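Beta-1,4-mannanase (Caldicellulosiruptor saccharolyticus, PDB 1PMH) binds mannohexaose through its family 27 carbohydrate-binding module and, as a beta-1,4-mannanase, probably hydrolyses mannan chains. Local coordinates at residues N58-G63 with G102-V107. Sequence-based numbering, arbitrary orientation.
Sequences NGWDQG and GFAYKV. Unlike the reference sequence in segment 102-107: Ala104 (reference Pro). With BMA (beta-D-mannopyranose), chain B; BMA (beta-D-mannopyranose), chain C; EDO (1,2-ethanediol), chain D.
Trp60 meets Ala104 through the CZ3-CH2 side of its six-membered ring, CH2 and CZ3 each 3.6 Å from Ala104 CB, which approaches obliquely. From CB of Trp60, CG lies opposite the backbone N across the CA-CB bond (chi1 -165°), carrying the indole across strand 153-165, where it also touches Gln161 and Ala163. CG and CD1 lie under C6 of the chain B mannose; CD2, CE2 and, less closely, CE3 lie under its C5, which sits 3.5 Å above the plane over the middle of the indole, a CH-pi stack. Trp60 NE1 donates to Gln62 OE1 at 2.8 Å, the acceptor lying in the ring plane, which should limit rotation of the indole. Trp60 CZ2 lies 3.5 Å from O4 of the chain B mannose, with CE of Lys106 more loosely alongside. Strands 61-68 and 102-109 lie in one antiparallel sheet of the jellyroll beta-sandwich, strand 153-165 between them, with Trp60 just before the first, at a classic beta bulge facing Gly164. A leucine in place of Trp60 would probably cost the chain B mannose its flat stacking platform and leave Gln62 OE1 without its indole donor. The extended Lys106 chain brings NZ alongside the sugars' linkage, where it hydrogen-bonds O3 (2.9 Å) and O4 of the chain B mannose and O2 (2.8 Å) of the chain C mannose, while Glu115 forms a salt bridge with it. Gln62 NE2 adds a weak hydrogen bond to O3 of the chain C mannose, at 3.3 Å.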
ATOM      1  N   ASN A  58       9.865   5.459 -18.565  1.00 19.53           N
ATOM      2  CA  ASN A  58       8.963   6.367 -17.901  1.00 19.47           C
ATOM      3  C   ASN A  58       9.477   6.693 -16.507  1.00 18.17           C
ATOM      4  O   ASN A  58       9.594   5.758 -15.718  1.00 19.04           O
ATOM      5  CB  ASN A  58       7.600   5.674 -17.880  1.00 20.76           C
ATOM      6  CG  ASN A  58       6.470   6.595 -17.394  1.00 20.78           C
ATOM      7  OD1 ASN A  58       6.772   7.590 -16.742  1.00 23.93           O
ATOM      8  ND2 ASN A  58       5.304   6.256 -17.693  1.00 30.36           N
ATOM      9  N   GLY A  59       9.748   7.986 -16.228  1.00 18.43           N
ATOM     10  CA  GLY A  59      10.229   8.388 -14.927  1.00 19.17           C
ATOM     11  C   GLY A  59       9.161   8.485 -13.870  1.00 17.85           C
ATOM     12  O   GLY A  59       9.502   8.738 -12.723  1.00 19.26           O
ATOM     13  N   TRP A  60       7.896   8.337 -14.263  1.00 18.46           N
ATOM     14  CA  TRP A  60       6.787   8.366 -13.289  1.00 17.63           C
ATOM     15  C   TRP A  60       5.632   7.515 -13.832  1.00 17.55           C
ATOM     16  O   TRP A  60       4.624   8.034 -14.311  1.00 20.58           O
ATOM     17  CB  TRP A  60       6.378   9.813 -12.993  1.00 18.58           C
ATOM     18  CG  TRP A  60       5.529   9.869 -11.771  1.00 18.34           C
ATOM     19  CD1 TRP A  60       4.178   9.901 -11.756  1.00 17.90           C
ATOM     20  CD2 TRP A  60       5.945   9.822 -10.413  1.00 17.08           C
ATOM     21  NE1 TRP A  60       3.720   9.904 -10.461  1.00 17.77           N
ATOM     22  CE2 TRP A  60       4.786   9.845  -9.612  1.00 17.70           C
ATOM     23  CE3 TRP A  60       7.190   9.810  -9.783  1.00 17.56           C
ATOM     24  CZ2 TRP A  60       4.842   9.867  -8.215  1.00 16.63           C
ATOM     25  CZ3 TRP A  60       7.237   9.822  -8.430  1.00 18.38           C
ATOM     26  CH2 TRP A  60       6.080   9.834  -7.658  1.00 18.00           C
ATOM     27  N   ASP A  61       5.753   6.195 -13.692  1.00 16.74           N
ATOM     28  CA  ASP A  61       4.810   5.255 -14.273  1.00 17.31           C
ATOM     29  C   ASP A  61       3.776   4.879 -13.202  1.00 15.68           C
ATOM     30  O   ASP A  61       3.953   3.908 -12.457  1.00 16.27           O
ATOM     31  CB  ASP A  61       5.581   4.036 -14.780  1.00 17.58           C
ATOM     32  CG  ASP A  61       4.779   3.133 -15.660  1.00 19.49           C
ATOM     33  OD1 ASP A  61       3.546   3.282 -15.811  1.00 23.29           O
ATOM     34  OD2 ASP A  61       5.368   2.199 -16.267  1.00 20.37           O
ATOM     35  N   GLN A  62       2.740   5.698 -13.100  1.00 16.67           N
ATOM     36  CA  GLN A  62       1.882   5.773 -11.933  1.00 15.98           C
ATOM     37  C   GLN A  62       0.679   4.845 -12.007  1.00 16.43           C
ATOM     38  O   GLN A  62       0.113   4.611 -13.078  1.00 20.80           O
ATOM     39  CB  GLN A  62       1.380   7.230 -11.811  1.00 18.13           C
ATOM     40  CG  GLN A  62       0.595   7.577 -10.561  1.00 17.09           C
ATOM     41  CD  GLN A  62       0.109   8.999 -10.569  1.00 17.76           C
ATOM     42  OE1 GLN A  62       0.893   9.946 -10.791  1.00 19.37           O
ATOM     43  NE2 GLN A  62      -1.165   9.209 -10.318  1.00 19.58           N
ATOM     44  N   GLY A  63       0.252   4.347 -10.846  1.00 15.61           N
ATOM     45  CA  GLY A  63      -0.988   3.623 -10.678  1.00 16.34           C
ATOM     46  C   GLY A  63      -1.513   3.923  -9.288  1.00 15.26           C
ATOM     47  O   GLY A  63      -0.731   4.183  -8.384  1.00 15.60           O
ATOM     48  N   GLY A 102      13.881   2.307  -9.881  1.00 18.52           N
ATOM     49  CA  GLY A 102      13.247   2.115  -8.591  1.00 17.42           C
ATOM     50  C   GLY A 102      11.830   2.607  -8.685  1.00 16.40           C
ATOM     51  O   GLY A 102      11.332   2.810  -9.774  1.00 17.23           O
ATOM     52  N   PHE A 103      11.155   2.699  -7.567  1.00 16.39           N
ATOM     53  CA  PHE A 103       9.798   3.191  -7.584  1.00 15.33           C
ATOM     54  C   PHE A 103       9.546   4.106  -6.403  1.00 14.82           C
ATOM     55  O   PHE A 103      10.261   4.108  -5.417  1.00 16.04           O
ATOM     56  CB  PHE A 103       8.766   2.048  -7.689  1.00 16.07           C
ATOM     57  CG  PHE A 103       8.553   1.230  -6.441  1.00 16.32           C
ATOM     58  CD1 PHE A 103       7.588   1.575  -5.538  1.00 16.28           C
ATOM     59  CD2 PHE A 103       9.285   0.074  -6.204  1.00 18.10           C
ATOM     60  CE1 PHE A 103       7.355   0.853  -4.402  1.00 16.46           C
ATOM     61  CE2 PHE A 103       9.046  -0.669  -5.072  1.00 19.75           C
ATOM     62  CZ  PHE A 103       8.088  -0.255  -4.169  1.00 17.96           C
ATOM     63  N   ALA A 104       8.488   4.887  -6.551  1.00 15.38           N
ATOM     64  CA  ALA A 104       7.982   5.770  -5.512  1.00 15.26           C
ATOM     65  C   ALA A 104       6.622   5.267  -5.062  1.00 14.25           C
ATOM     66  O   ALA A 104       5.904   4.605  -5.811  1.00 14.76           O
ATOM     67  CB  ALA A 104       7.868   7.183  -6.067  1.00 16.00           C
ATOM     68  N   TYR A 105       6.238   5.609  -3.856  1.00 14.63           N
ATOM     69  CA  TYR A 105       4.896   5.379  -3.387  1.00 14.24           C
ATOM     70  C   TYR A 105       4.438   6.551  -2.545  1.00 13.86           C
ATOM     71  O   TYR A 105       5.229   7.314  -1.971  1.00 14.62           O
ATOM     72  CB  TYR A 105       4.715   4.036  -2.669  1.00 13.86           C
ATOM     73  CG  TYR A 105       5.364   4.033  -1.315  1.00 15.31           C
ATOM     74  CD1 TYR A 105       4.665   4.453  -0.214  1.00 15.98           C
ATOM     75  CD2 TYR A 105       6.677   3.648  -1.123  1.00 16.01           C
ATOM     76  CE1 TYR A 105       5.254   4.512   1.050  1.00 17.35           C
ATOM     77  CE2 TYR A 105       7.281   3.677   0.114  1.00 16.97           C
ATOM     78  CZ  TYR A 105       6.584   4.172   1.197  1.00 16.58           C
ATOM     79  OH  TYR A 105       7.125   4.236   2.455  1.00 19.21           O
ATOM     80  N   LYS A 106       3.122   6.692  -2.479  1.00 13.95           N
ATOM     81  CA  LYS A 106       2.451   7.670  -1.628  1.00 14.04           C
ATOM     82  C   LYS A 106       1.286   6.993  -0.928  1.00 13.00           C
ATOM     83  O   LYS A 106       0.652   6.120  -1.491  1.00 13.95           O
ATOM     84  CB  LYS A 106       1.949   8.872  -2.406  1.00 14.62           C
ATOM     85  CG  LYS A 106       2.968   9.563  -3.276  1.00 15.76           C
ATOM     86  CD  LYS A 106       2.483  10.882  -3.839  1.00 17.02           C
ATOM     87  CE  LYS A 106       3.588  11.671  -4.539  1.00 18.75           C
ATOM     88  NZ  LYS A 106       3.047  12.981  -5.032  1.00 19.85           N
ATOM     89  N   VAL A 107       1.009   7.479   0.281  1.00 13.36           N
ATOM     90  CA  VAL A 107      -0.148   7.071   1.054  1.00 13.72           C
ATOM     91  C   VAL A 107      -0.997   8.324   1.261  1.00 13.66           C
ATOM     92  O   VAL A 107      -0.470   9.343   1.741  1.00 14.19           O
ATOM     93  CB  VAL A 107       0.270   6.451   2.385  1.00 14.58           C
ATOM     94  CG1 VAL A 107      -0.950   6.078   3.201  1.00 16.82           C
ATOM     95  CG2 VAL A 107       1.139   5.221   2.155  1.00 16.04           C
TER
HETATM   96  C1  BMA B   2       7.404  13.947  -9.146  1.00 19.69           C
HETATM   97  C2  BMA B   2       7.016  14.524  -7.805  1.00 18.99           C
HETATM   98  C3  BMA B   2       5.694  13.898  -7.385  1.00 19.54           C
HETATM   99  C4  BMA B   2       4.704  13.925  -8.508  1.00 18.90           C
HETATM  100  C5  BMA B   2       5.260  13.345  -9.816  1.00 18.36           C
HETATM  101  C6  BMA B   2       4.330  13.414 -10.999  1.00 18.86           C
HETATM  102  O2  BMA B   2       6.829  15.920  -7.939  1.00 20.64           O
HETATM  103  O3  BMA B   2       5.199  14.461  -6.175  1.00 20.34           O
HETATM  104  O4  BMA B   2       3.642  13.110  -8.072  1.00 18.53           O
HETATM  105  O5  BMA B   2       6.447  14.048 -10.153  1.00 18.85           O
HETATM  106  O6  BMA B   2       3.877  14.733 -11.210  1.00 20.57           O
HETATM  107  C1  BMA C   3       2.365  13.576  -8.398  1.00 18.00           C
HETATM  108  C2  BMA C   3       1.388  12.446  -8.292  1.00 17.64           C
HETATM  109  C3  BMA C   3       0.003  13.009  -8.596  1.00 17.69           C
HETATM  110  C4  BMA C   3      -0.272  14.225  -7.694  1.00 18.20           C
HETATM  111  C5  BMA C   3       0.865  15.223  -7.743  1.00 19.83           C
HETATM  112  C6  BMA C   3       0.627  16.319  -6.719  1.00 21.38           C
HETATM  113  O2  BMA C   3       1.414  11.920  -6.985  1.00 17.67           O
HETATM  114  O3  BMA C   3      -0.957  11.951  -8.476  1.00 18.88           O
HETATM  115  O4  BMA C   3      -1.353  14.949  -8.214  1.00 19.16           O
HETATM  116  O5  BMA C   3       2.087  14.599  -7.450  1.00 18.08           O
HETATM  117  O6  BMA C   3       1.567  17.312  -6.935  1.00 24.96           O
HETATM  118  C1  EDO D 401       2.123  -0.629 -17.738  1.00 35.92           C
HETATM  119  O1  EDO D 401       0.956   0.072 -18.084  1.00 42.66           O
HETATM  120  C2  EDO D 401       2.839   0.365 -16.860  1.00 31.10           C
HETATM  121  O2  EDO D 401       4.134   0.254 -17.373  1.00 31.37           O